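Local coordinates for DNA processing protein DprA (Streptococcus pneumoniae, PDB 3UQZ) that binds single-stranded DNA during natural transformation, shields it from nucleases and helps load the RecA recombinase onto it, at residues S86-A91 with M238-D243; D90-L95 with N209-G214; D102-P107 with K160-I165; V109-S114 with G218-E223. All coordinates share one frame; numbering follows the deposited sequence.

Contact 1. Residues S86-A91 with M238-D243; sequences SEIYDA and MEEGRD
The irregular loop S86-A91, which ends in a type II beta turn from I88 to A91, passes the end of helix 229-239 with the CA atoms of I88 and E240 6.7 Å apart. E240 points its CB toward the loop, and a bend at chi2 (-72°) lays its carboxylate against the backbone between I88 and Y89. OE2 of E240 accepts a hydrogen bond from the peptide N of Y89 at 3.2 Å, almost perfectly straight (179°), the donor standing above the carboxylate plane. The same oxygen is held by R236 in a salt bridge, so a neighbour one helical turn back steadies the carboxylate that grips the loop. Helix 229-239 stops here in a Schellman motif: G241, with positive phi, sends its N back to O of M238, and the chain then turns toward strand 243-246 of the Rossmann-like domain. R242 doubles back across this helix end, its NH1 meeting O of E240 at 3.1 Å in the guanidinium plane, while NE and NH2 reach the carbonyls of C216 and G214. Bonds to backbone oxygens from all three nitrogens hold the guanidinium's orientation. I88 crosses both E240 and R242 at about a right angle; its CG2 lies 3.6 Å from NH2 of R242, whereas the CG1 branch leads away. E87 OE2 comes no nearer to NH1 of R242 than 4.6 Å and well out of the guanidinium plane, at most a long-range attraction. Beyond its CB, Y89 turns from E240 to touch Q19 of helix 18-28.

Contact 2. Residues D90-L95 with N209-G214; sequences DAPVLL and NRIIAG
I211 fills the close-packed half of this contact, where the start of strand 94-99 and the loop before it lie against helix 204-215. Its CG1 sits 3.8 Å from CG of P92, the two side chains crossing obliquely, and its CD1 meets CD2 of L95 tip to tip at 4.1 Å. All three residues are buried and apolar. The other side is more polar and nearer solvent. R210, bent at chi3 (68°), slides past P92 in the opposite direction, and its NH1 gives O of D90 a hydrogen bond of 2.6 Å, nearly along the C=O axis but bent at the hydrogen (137°). OD2 of D90 lies loosely over a face of the guanidinium, 4.1 Å from NH1, where the opposite charges may attract but no N-H is directed at it; OD1 of D90 is taken by N18. The guanidinium is held further by a salt bridge from NH2 to E193 and a bond from NE to O of A207, and CG1 of I211 lies over the centre of one face. L85 touches P92, L95 and I211 alike, closing the apolar group between helix 83-86, strand 94-99 and helix 204-215.

Contact 3. Residues D102-P107 with K160-I165; sequences DLLKFP and KTIAVI
D102 lies in a short 3-10 turn in the connection from strand 94-99 to strand 108-113, a turn that packs on strand 161-164 of the Rossmann-like sheet. Its OD1 forms a salt bridge with NZ of K105 at 2.8 Å, the ammonium standing above the carboxylate plane, while its O accepts the N of K105; both bonds lie within the segment, and neither D102 nor K105 makes contact with K160-I165. L103 makes most of the contact. Its CB points to the strand and its two methyls part: CD1 lies 3.9 Å from CE of K160, and CD2 reaches in to 3.4 Å from O of T161 and 4.1 Å from CG1 of I162. K160, curled by bends at chi2 and chi3, crosses L103 at about a right angle with its aliphatic part, leaving NZ to bond O of D187. L104 sets out to one side of the strand, but its end swings back so that CD2 meets CD1 of I162 at 4.1 Å, again crosswise. L189 and L191 of strand 189-192 also touch L104, widening the apolar patch along the sheet. Beyond K105, F106 presents its ring edge to CA of L103 and touches V137 of strand 137-140, the strand to which P107 is joined by a backbone hydrogen bond. NZ of K108 donates to both L104 O and F106 O.

Contact 4. Residues V109-S114 with G218-E223; sequences VAVVGS and GVIVAE
V112 carries one face of this strand pair: chi1 of -62° puts its CG1 anti to the carbonyl carbon and leaves CG2 in the crowded position between N and carbonyl carbon, where that methyl touches two side chains of the neighbouring strand at once. V219 comes to it obliquely, CG1 at 3.7 Å from CG2 of V112; V221 lies alongside and points the same way, its CG1 3.8 Å from that methyl. A110 completes this face, its CB 3.9 Å from CG2 of V219, and C234 of helix 229-239 covers V112, V219 and V221. On the other face I220 crosses V109 obliquely, its CD1 3.8 Å from CG2 of V109; V111 and A222 share this face and meet V125 of helix 119-130. The backbones run parallel, their axes inclined by 25°, and are laced by a ladder in which A110 and V112 each give an N-H and an oxygen. V112 N meets I220 O at 2.8 Å, nearly along the C=O axis, whereas A222 N to V112 O is more bent. This is the switch point of a Rossmann-like sheet: from strand 108-113 the order runs outward through 137-140 and 161-164, and in the opposite direction through 218-222 and 243-246. Parallel sheets commonly have a ligand crevice at the carboxy-terminal side of such a place, and a sulfate ion, probably from the crystallisation liquor, lies about 4 Å from the side chain of S114. There S114 N makes a weak bond to E223 O, and the carboxylate of E223 is turned to OG of S118.

How the contacts relate
Contact 4 is a buried strand pair at the middle of the sheet, joined by a regular ladder of backbone bonds, whereas contact 1 is a surface meeting of loop and helix end that relies on one carboxylate hydrogen bond and the packing of I88 against E240 and R242. Contacts 2 and 3 are buried like contact 4; contact 3 is apolar across its interface and has no hydrogen bond, contact 2 half apolar and half polar. Contacts 1 and 2 share D90 and A91, and CD1 of I88 packs on CG of R210. Helix 204-215 spans the rest, I212 touching V164 of contact 3 and A110 of contact 4, while D243 O pairs with V219 N across contacts 1 and 4.

Contact 1. Residues S86-A91 with M238-D243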
# COMPACT_ATOMS: atom_id res chain seq x y z
N SER A 86 26.16 -3.08 -15.56
CA SER A 86 26.45 -3.62 -16.89
C SER A 86 25.25 -4.36 -17.49
O SER A 86 25.17 -4.47 -18.72
CB SER A 86 27.65 -4.55 -16.84
OG SER A 86 27.32 -5.74 -16.14
N GLU A 87 24.34 -4.88 -16.64
CA GLU A 87 23.16 -5.66 -17.04
C GLU A 87 21.99 -4.84 -17.58
O GLU A 87 21.07 -5.42 -18.15
CB GLU A 87 22.67 -6.53 -15.88
CG GLU A 87 23.64 -7.61 -15.43
CD GLU A 87 23.28 -8.11 -14.05
OE1 GLU A 87 24.14 -8.76 -13.42
OE2 GLU A 87 22.15 -7.84 -13.59
N ILE A 88 22.00 -3.52 -17.39
CA ILE A 88 20.90 -2.67 -17.86
C ILE A 88 20.98 -2.39 -19.34
O ILE A 88 22.05 -2.50 -19.95
CB ILE A 88 20.72 -1.36 -17.03
CG1 ILE A 88 21.91 -0.39 -17.20
CG2 ILE A 88 20.42 -1.65 -15.57
CD1 ILE A 88 21.56 1.03 -17.26
N TYR A 89 19.85 -2.03 -19.93
CA TYR A 89 19.81 -1.63 -21.33
C TYR A 89 20.44 -0.22 -21.38
O TYR A 89 20.12 0.62 -20.53
CB TYR A 89 18.37 -1.62 -21.86
CG TYR A 89 18.24 -0.94 -23.21
CD1 TYR A 89 18.78 -1.52 -24.36
CD2 TYR A 89 17.62 0.30 -23.33
CE1 TYR A 89 18.71 -0.87 -25.59
CE2 TYR A 89 17.55 0.95 -24.56
CZ TYR A 89 18.09 0.36 -25.69
OH TYR A 89 18.01 0.99 -26.90
N ASP A 90 21.36 0.00 -22.33
CA ASP A 90 22.07 1.28 -22.52
C ASP A 90 22.95 1.64 -21.31
O ASP A 90 22.98 2.79 -20.88
CB ASP A 90 21.10 2.42 -22.94
CG ASP A 90 21.74 3.61 -23.61
OD1 ASP A 90 22.78 3.43 -24.27
OD2 ASP A 90 21.19 4.73 -23.49
N ALA A 91 23.68 0.65 -20.77
CA ALA A 91 24.59 0.83 -19.64
C ALA A 91 25.61 1.95 -19.96
O ALA A 91 26.11 1.99 -21.09
CB ALA A 91 25.31 -0.47 -19.34
N MSE A 238 11.49 -1.76 -12.36
CA MSE A 238 10.66 -2.96 -12.31
C MSE A 238 10.85 -3.78 -13.59
O MSE A 238 10.91 -5.01 -13.53
CB MSE A 238 9.19 -2.58 -12.10
CG MSE A 238 8.63 -3.06 -10.76
SE MSE A 238 7.25 -1.91 -9.97
CE MSE A 238 6.22 -3.27 -9.11
N GLU A 239 11.02 -3.09 -14.74
CA GLU A 239 11.28 -3.70 -16.05
C GLU A 239 12.68 -4.34 -16.08
O GLU A 239 12.89 -5.32 -16.79
CB GLU A 239 11.15 -2.66 -17.17
CG GLU A 239 9.72 -2.29 -17.55
CD GLU A 239 9.53 -0.94 -18.22
OE1 GLU A 239 10.42 -0.51 -19.00
OE2 GLU A 239 8.46 -0.32 -18.00
N GLU A 240 13.64 -3.80 -15.29
CA GLU A 240 15.01 -4.32 -15.18
C GLU A 240 15.11 -5.45 -14.13
O GLU A 240 16.21 -5.96 -13.88
CB GLU A 240 16.01 -3.18 -14.88
CG GLU A 240 16.28 -2.23 -16.03
CD GLU A 240 17.10 -2.73 -17.22
OE1 GLU A 240 17.69 -3.84 -17.13
OE2 GLU A 240 17.18 -1.98 -18.22
N GLY A 241 13.97 -5.84 -13.55
CA GLY A 241 13.87 -6.89 -12.54
C GLY A 241 14.32 -6.49 -11.14
O GLY A 241 14.60 -7.36 -10.32
N ARG A 242 14.38 -5.17 -10.86
CA ARG A 242 14.79 -4.64 -9.56
C ARG A 242 13.58 -4.46 -8.63
O ARG A 242 12.47 -4.17 -9.09
CB ARG A 242 15.57 -3.31 -9.70
CG ARG A 242 16.68 -3.27 -10.77
CD ARG A 242 17.80 -4.27 -10.52
NE ARG A 242 19.10 -3.77 -10.97
CZ ARG A 242 19.60 -3.96 -12.19
NH1 ARG A 242 18.91 -4.62 -13.11
NH2 ARG A 242 20.80 -3.48 -12.49
N ASP A 243 13.80 -4.65 -7.31
CA ASP A 243 12.76 -4.50 -6.30
C ASP A 243 12.48 -3.03 -6.06
O ASP A 243 13.41 -2.22 -6.01
CB ASP A 243 13.19 -5.13 -4.97
CG ASP A 243 13.28 -6.64 -4.93
OD1 ASP A 243 12.45 -7.31 -5.60
OD2 ASP A 243 14.13 -7.16 -4.17

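Contact 2. Residues D90-L95 with N209-G214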
# COMPACT_ATOMS: atom_id res chain seq x y z
N ASP A 90 21.36 0.00 -22.33
CA ASP A 90 22.07 1.28 -22.52
C ASP A 90 22.95 1.64 -21.31
O ASP A 90 22.98 2.79 -20.88
CB ASP A 90 21.10 2.42 -22.94
CG ASP A 90 21.74 3.61 -23.61
OD1 ASP A 90 22.78 3.43 -24.27
OD2 ASP A 90 21.19 4.73 -23.49
N ALA A 91 23.68 0.65 -20.77
CA ALA A 91 24.59 0.83 -19.64
C ALA A 91 25.61 1.95 -19.96
O ALA A 91 26.11 1.99 -21.09
CB ALA A 91 25.31 -0.47 -19.34
N PRO A 92 25.89 2.90 -19.04
CA PRO A 92 26.87 3.96 -19.34
C PRO A 92 28.20 3.37 -19.77
O PRO A 92 28.73 2.47 -19.13
CB PRO A 92 26.99 4.76 -18.04
CG PRO A 92 26.41 3.91 -17.00
CD PRO A 92 25.37 3.04 -17.66
N VAL A 93 28.68 3.81 -20.91
CA VAL A 93 29.91 3.32 -21.51
C VAL A 93 31.18 3.90 -20.83
O VAL A 93 32.19 3.21 -20.71
CB VAL A 93 29.83 3.47 -23.04
CG1 VAL A 93 30.62 4.66 -23.57
CG2 VAL A 93 30.16 2.18 -23.74
N LEU A 94 31.08 5.14 -20.32
CA LEU A 94 32.16 5.85 -19.64
C LEU A 94 31.57 6.74 -18.53
O LEU A 94 30.58 7.43 -18.78
CB LEU A 94 32.98 6.70 -20.66
CG LEU A 94 34.13 7.58 -20.14
CD1 LEU A 94 35.38 6.77 -19.89
CD2 LEU A 94 34.43 8.70 -21.11
N LEU A 95 32.16 6.69 -17.33
CA LEU A 95 31.74 7.48 -16.16
C LEU A 95 32.91 8.21 -15.53
O LEU A 95 33.92 7.59 -15.20
CB LEU A 95 31.03 6.63 -15.07
CG LEU A 95 29.61 6.12 -15.34
CD1 LEU A 95 29.24 5.01 -14.40
CD2 LEU A 95 28.60 7.24 -15.26
N ASN A 209 18.96 8.99 -14.08
CA ASN A 209 18.09 8.10 -13.30
C ASN A 209 18.27 6.61 -13.62
O ASN A 209 18.14 5.78 -12.71
CB ASN A 209 16.63 8.50 -13.42
CG ASN A 209 16.30 9.81 -12.76
OD1 ASN A 209 16.88 10.21 -11.75
ND2 ASN A 209 15.31 10.49 -13.30
N ARG A 210 18.55 6.30 -14.89
CA ARG A 210 18.82 4.95 -15.40
C ARG A 210 20.03 4.33 -14.65
O ARG A 210 19.98 3.15 -14.29
CB ARG A 210 19.01 5.02 -16.93
CG ARG A 210 20.16 4.20 -17.51
CD ARG A 210 20.51 4.55 -18.95
NE ARG A 210 21.10 5.88 -19.02
CZ ARG A 210 22.33 6.14 -19.44
NH1 ARG A 210 23.12 5.17 -19.88
NH2 ARG A 210 22.78 7.39 -19.45
N ILE A 211 21.07 5.16 -14.37
CA ILE A 211 22.30 4.79 -13.64
C ILE A 211 21.98 4.57 -12.15
O ILE A 211 22.43 3.57 -11.59
CB ILE A 211 23.45 5.81 -13.87
CG1 ILE A 211 23.73 6.02 -15.37
CG2 ILE A 211 24.74 5.40 -13.11
CD1 ILE A 211 24.54 7.28 -15.72
N ILE A 212 21.22 5.51 -11.52
CA ILE A 212 20.79 5.41 -10.11
C ILE A 212 20.13 4.05 -9.88
O ILE A 212 20.55 3.31 -8.98
CB ILE A 212 19.86 6.58 -9.68
CG1 ILE A 212 20.60 7.95 -9.70
CG2 ILE A 212 19.24 6.32 -8.29
CD1 ILE A 212 19.72 9.13 -9.53
N ALA A 213 19.13 3.70 -10.71
CA ALA A 213 18.41 2.43 -10.62
C ALA A 213 19.32 1.25 -10.96
O ALA A 213 19.37 0.30 -10.17
CB ALA A 213 17.20 2.45 -11.55
N GLY A 214 20.06 1.34 -12.07
CA GLY A 214 20.97 0.30 -12.56
C GLY A 214 22.06 -0.14 -11.60
O GLY A 214 22.42 -1.32 -11.57

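Contact 3. Residues D102-P107 with K160-I165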
# COMPACT_ATOMS: atom_id res chain seq x y z
N ASP A 102 35.73 2.81 -3.92
CA ASP A 102 35.49 1.65 -3.07
C ASP A 102 34.01 1.47 -2.70
O ASP A 102 33.57 0.34 -2.47
CB ASP A 102 36.37 1.68 -1.81
CG ASP A 102 37.84 1.41 -2.07
OD1 ASP A 102 38.16 0.71 -3.07
OD2 ASP A 102 38.68 1.89 -1.27
N LEU A 103 33.25 2.57 -2.71
CA LEU A 103 31.82 2.59 -2.42
C LEU A 103 31.03 1.74 -3.41
O LEU A 103 29.96 1.24 -3.06
CB LEU A 103 31.29 4.03 -2.38
CG LEU A 103 31.40 4.77 -1.03
CD1 LEU A 103 32.79 5.28 -0.79
CD2 LEU A 103 30.52 5.98 -1.02
N LEU A 104 31.58 1.51 -4.63
CA LEU A 104 30.96 0.67 -5.66
C LEU A 104 31.06 -0.82 -5.31
O LEU A 104 30.42 -1.63 -5.97
CB LEU A 104 31.59 0.92 -7.04
CG LEU A 104 31.47 2.31 -7.68
CD1 LEU A 104 32.29 2.36 -8.99
CD2 LEU A 104 30.01 2.68 -7.97
N LYS A 105 31.88 -1.18 -4.30
CA LYS A 105 32.10 -2.58 -3.88
C LYS A 105 31.07 -3.04 -2.84
O LYS A 105 30.96 -4.23 -2.56
CB LYS A 105 33.53 -2.79 -3.36
CG LYS A 105 34.63 -2.60 -4.40
CD LYS A 105 36.01 -2.65 -3.74
CE LYS A 105 37.10 -2.13 -4.64
NZ LYS A 105 38.38 -1.95 -3.91
N PHE A 106 30.32 -2.09 -2.27
CA PHE A 106 29.34 -2.34 -1.22
C PHE A 106 27.91 -2.54 -1.71
O PHE A 106 27.56 -2.05 -2.80
CB PHE A 106 29.38 -1.18 -0.22
CG PHE A 106 30.62 -1.14 0.62
CD1 PHE A 106 30.82 -2.06 1.65
CD2 PHE A 106 31.60 -0.18 0.39
CE1 PHE A 106 31.96 -2.01 2.44
CE2 PHE A 106 32.74 -0.12 1.19
CZ PHE A 106 32.91 -1.02 2.22
N PRO A 107 27.01 -3.19 -0.89
CA PRO A 107 25.60 -3.30 -1.30
C PRO A 107 24.96 -1.91 -1.32
O PRO A 107 25.20 -1.10 -0.42
CB PRO A 107 24.99 -4.21 -0.24
CG PRO A 107 26.18 -4.88 0.44
CD PRO A 107 27.22 -3.82 0.43
N LYS A 160 27.32 5.66 4.23
CA LYS A 160 27.92 6.06 2.96
C LYS A 160 26.89 6.41 1.90
O LYS A 160 25.82 5.80 1.88
CB LYS A 160 28.89 4.98 2.44
CG LYS A 160 30.03 4.59 3.41
CD LYS A 160 30.95 5.74 3.89
CE LYS A 160 31.89 6.30 2.84
NZ LYS A 160 32.71 7.42 3.38
N THR A 161 27.21 7.38 1.03
CA THR A 161 26.33 7.81 -0.06
C THR A 161 27.03 7.97 -1.44
O THR A 161 28.18 8.41 -1.50
CB THR A 161 25.48 9.04 0.34
OG1 THR A 161 24.39 9.16 -0.58
CG2 THR A 161 26.26 10.34 0.34
N ILE A 162 26.30 7.64 -2.53
CA ILE A 162 26.76 7.85 -3.91
C ILE A 162 25.77 8.80 -4.57
O ILE A 162 24.57 8.56 -4.51
CB ILE A 162 26.92 6.54 -4.75
CG1 ILE A 162 27.97 5.59 -4.15
CG2 ILE A 162 27.25 6.85 -6.23
CD1 ILE A 162 27.97 4.18 -4.73
N ALA A 163 26.28 9.88 -5.20
CA ALA A 163 25.46 10.83 -5.97
C ALA A 163 25.72 10.65 -7.47
O ALA A 163 26.88 10.54 -7.89
CB ALA A 163 25.76 12.25 -5.56
N VAL A 164 24.65 10.59 -8.27
CA VAL A 164 24.73 10.48 -9.74
C VAL A 164 24.15 11.82 -10.26
O VAL A 164 22.98 12.12 -10.02
CB VAL A 164 24.00 9.22 -10.30
CG1 VAL A 164 24.22 9.04 -11.79
CG2 VAL A 164 24.45 7.96 -9.55
N ILE A 165 24.99 12.67 -10.84
CA ILE A 165 24.56 14.00 -11.29
C ILE A 165 24.20 14.10 -12.78
O ILE A 165 24.50 13.18 -13.56
CB ILE A 165 25.56 15.10 -10.83
CG1 ILE A 165 26.99 14.84 -11.36
CG2 ILE A 165 25.52 15.26 -9.30
CD1 ILE A 165 27.99 16.00 -11.18

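Contact 4. Residues V109-S114 with G218-E223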
# COMPACT_ATOMS: atom_id res chain seq x y z
N VAL A 109 21.42 0.74 -2.35
CA VAL A 109 19.98 0.93 -2.47
C VAL A 109 19.72 2.33 -3.02
O VAL A 109 20.36 3.30 -2.59
CB VAL A 109 19.16 0.60 -1.17
CG1 VAL A 109 19.38 1.62 -0.05
CG2 VAL A 109 17.68 0.42 -1.48
N ALA A 110 18.84 2.43 -4.02
CA ALA A 110 18.47 3.71 -4.61
C ALA A 110 17.31 4.34 -3.79
O ALA A 110 16.54 3.63 -3.16
CB ALA A 110 18.04 3.52 -6.05
N VAL A 111 17.27 5.68 -3.75
CA VAL A 111 16.23 6.45 -3.06
C VAL A 111 15.80 7.57 -4.00
O VAL A 111 16.62 8.41 -4.40
CB VAL A 111 16.62 6.99 -1.65
CG1 VAL A 111 15.42 7.65 -0.97
CG2 VAL A 111 17.18 5.88 -0.76
N VAL A 112 14.53 7.54 -4.42
CA VAL A 112 13.97 8.51 -5.37
C VAL A 112 12.68 9.13 -4.83
O VAL A 112 12.02 8.53 -3.98
CB VAL A 112 13.81 7.97 -6.84
CG1 VAL A 112 15.15 7.59 -7.44
CG2 VAL A 112 12.84 6.81 -6.93
N GLY A 113 12.34 10.31 -5.34
CA GLY A 113 11.13 11.01 -4.94
C GLY A 113 11.03 12.46 -5.35
O GLY A 113 11.94 13.00 -5.98
N SER A 114 9.93 13.09 -4.95
CA SER A 114 9.54 14.47 -5.25
C SER A 114 10.63 15.50 -5.03
O SER A 114 11.27 15.51 -3.98
CB SER A 114 8.30 14.85 -4.45
OG SER A 114 7.61 15.95 -5.02
N GLY A 218 17.67 -2.67 -5.42
CA GLY A 218 16.38 -2.14 -4.99
C GLY A 218 16.30 -0.63 -5.03
O GLY A 218 17.31 0.06 -4.90
N VAL A 219 15.07 -0.11 -5.22
CA VAL A 219 14.78 1.33 -5.27
C VAL A 219 13.73 1.67 -4.21
O VAL A 219 12.68 1.04 -4.18
CB VAL A 219 14.34 1.83 -6.68
CG1 VAL A 219 14.15 3.34 -6.71
CG2 VAL A 219 15.32 1.40 -7.77
N ILE A 220 14.01 2.67 -3.36
CA ILE A 220 13.09 3.17 -2.34
C ILE A 220 12.42 4.43 -2.88
O ILE A 220 13.11 5.38 -3.26
CB ILE A 220 13.79 3.39 -0.97
CG1 ILE A 220 14.26 2.06 -0.34
CG2 ILE A 220 12.89 4.18 0.01
CD1 ILE A 220 15.25 2.22 0.84
N VAL A 221 11.06 4.43 -2.93
CA VAL A 221 10.24 5.57 -3.37
C VAL A 221 9.55 6.22 -2.20
O VAL A 221 9.06 5.54 -1.30
CB VAL A 221 9.19 5.28 -4.47
CG1 VAL A 221 9.33 6.25 -5.63
CG2 VAL A 221 9.16 3.83 -4.90
N ALA A 222 9.43 7.54 -2.26
CA ALA A 222 8.75 8.36 -1.28
C ALA A 222 8.26 9.60 -1.98
O ALA A 222 9.03 10.28 -2.67
CB ALA A 222 9.68 8.74 -0.16
N GLU A 223 6.97 9.88 -1.81
CA GLU A 223 6.29 11.03 -2.39
C GLU A 223 6.46 11.14 -3.90
O GLU A 223 6.90 12.17 -4.40
CB GLU A 223 6.62 12.34 -1.63
CG GLU A 223 6.18 12.32 -0.17
CD GLU A 223 5.82 13.66 0.45
OE1 GLU A 223 6.25 14.71 -0.09
OE2 GLU A 223 5.15 13.65 1.51